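Local coordinates for PrgX (Enterococcus faecalis, PDB 2AWI), which acts as the receptor for the peptide sex pheromone cCF10 and as a DNA-binding repressor in the regulation of conjugation in Enterococcus faecalis, at the interface of chains A and B. Numbering follows the deposited sequence. Chains: chain A/B, PrgX.

The interface of chains A and B. Residues chain A 221, 228-230, 233; chain B 230-231, 267, 269.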
# COMPACT_ATOMS: atom_id res chain seq x y z
N LYS A 221 14.89 -26.05 7.96
CA LYS A 221 15.22 -25.00 8.91
C LYS A 221 15.47 -25.48 10.34
O LYS A 221 15.84 -24.68 11.21
CB LYS A 221 14.12 -23.93 8.93
CG LYS A 221 13.98 -23.16 7.62
CD LYS A 221 12.78 -22.21 7.65
CE LYS A 221 12.65 -21.45 6.32
NZ LYS A 221 11.39 -20.66 6.22
N ILE A 228 20.11 -22.01 4.73
CA ILE A 228 18.91 -21.77 3.92
C ILE A 228 19.20 -20.62 2.95
O ILE A 228 19.78 -19.61 3.33
CB ILE A 228 17.70 -21.39 4.82
CG1 ILE A 228 17.45 -22.48 5.87
CG2 ILE A 228 16.46 -21.18 3.95
CD1 ILE A 228 17.02 -23.84 5.26
N ASN A 229 18.79 -20.79 1.70
CA ASN A 229 18.98 -19.77 0.68
C ASN A 229 17.88 -18.74 0.83
O ASN A 229 16.69 -19.05 0.68
CB ASN A 229 18.91 -20.41 -0.71
CG ASN A 229 19.02 -19.40 -1.84
OD1 ASN A 229 18.19 -18.49 -1.96
ND2 ASN A 229 20.04 -19.55 -2.67
N GLY A 230 18.28 -17.50 1.13
CA GLY A 230 17.33 -16.42 1.32
C GLY A 230 16.36 -16.21 0.16
O GLY A 230 15.18 -15.95 0.38
N ASP A 233 13.87 -18.98 0.25
CA ASP A 233 12.98 -18.83 1.39
C ASP A 233 11.89 -17.82 1.07
O ASP A 233 10.77 -17.90 1.57
CB ASP A 233 13.79 -18.38 2.61
CG ASP A 233 12.98 -18.40 3.89
OD1 ASP A 233 12.02 -19.19 3.97
OD2 ASP A 233 13.33 -17.65 4.82
N GLY B 230 20.83 -14.12 0.02
CA GLY B 230 19.52 -13.49 -0.13
C GLY B 230 19.05 -12.64 1.02
O GLY B 230 18.46 -11.58 0.82
N TYR B 231 19.29 -13.10 2.24
CA TYR B 231 18.88 -12.35 3.41
C TYR B 231 19.66 -11.03 3.49
O TYR B 231 19.09 -9.98 3.79
CB TYR B 231 19.11 -13.18 4.67
CG TYR B 231 18.29 -14.44 4.72
CD1 TYR B 231 16.89 -14.39 4.67
CD2 TYR B 231 18.89 -15.69 4.83
CE1 TYR B 231 16.12 -15.56 4.74
CE2 TYR B 231 18.13 -16.87 4.90
CZ TYR B 231 16.75 -16.79 4.86
OH TYR B 231 16.00 -17.95 4.96
N ILE B 267 8.07 -13.99 6.16
CA ILE B 267 8.78 -15.24 5.92
C ILE B 267 9.35 -15.91 7.17
O ILE B 267 10.00 -16.94 7.09
CB ILE B 267 9.93 -15.07 4.89
CG1 ILE B 267 11.08 -14.26 5.50
CG2 ILE B 267 9.38 -14.40 3.63
CD1 ILE B 267 12.31 -14.19 4.61
N LYS B 269 11.68 -14.66 9.62
CA LYS B 269 13.01 -14.34 10.14
C LYS B 269 12.80 -13.34 11.26
O LYS B 269 13.06 -12.14 11.10
CB LYS B 269 13.89 -13.73 9.04
CG LYS B 269 14.20 -14.67 7.89
CD LYS B 269 15.05 -15.87 8.33
CE LYS B 269 16.44 -15.43 8.81
NZ LYS B 269 17.36 -16.60 8.98
O HOH W 1 12.62 -18.17 7.57
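This patch belongs to the two-fold symmetric interface between two PrgX chains, which may serve dimer assembly of the receptor, though the structure alone does not show this. It lies in the C-terminal TPR region of the pheromone receptor, an all-helical part of the protein. Helix 230-248 of each chain begins here, and the two starts meet at their glycines, with A:Gly230 CA 3.9 Å from B:Gly230 CA. B:Tyr231 is the main side chain of the contact and buries 74 Å² against chain A. Its CG stands anti to the carbonyl carbon (chi1 -63°), which sends the ring across to the first turn of the partner helix. A:Gly230 CA sits over the centre of one face of the B:Tyr231 ring in a CH-pi contact, 3.6 Å from the ring centroid. Having no side chain, the glycine presumably allows this close approach. On the opposite face, B:Lys269 CE packs near the rim. The ring thus lies between the partner's glycine and a lysine of its own chain. At its tip, the phenol B:Tyr231 OH donates a hydrogen bond of 2.7 Å to the carboxylate oxygen A:Asp233 OD2. With CG anti to the backbone N (chi1 -171°), A:Asp233 holds its carboxylate at the tyrosine tip. OD2 lies in the ring plane at the edge, but the carboxylate is turned 73° from the ring. The hydroxyl meets OD2 from above the carboxylate plane. The A:Ile228 CG2 methyl borders the tip, 3.4 Å from B:Tyr231 OH. A:Lys221 NZ, ending an extended side chain, donates a hydrogen bond of 2.8 Å to A:Asp233 OD1, also a salt bridge, from above the carboxylate plane. This second-shell lysine may steady the carboxylate and would be expected to favour its charged form. Water 1 links A:Lys221 NZ, A:Asp233 OD2 and, at 2.9 Å, the backbone O of B:Ile267. OD2 is therefore shared by the tyrosine and the water. B:Ile267 also brings its CD1 methyl to 3.6 Å from A:Asp233 OD2.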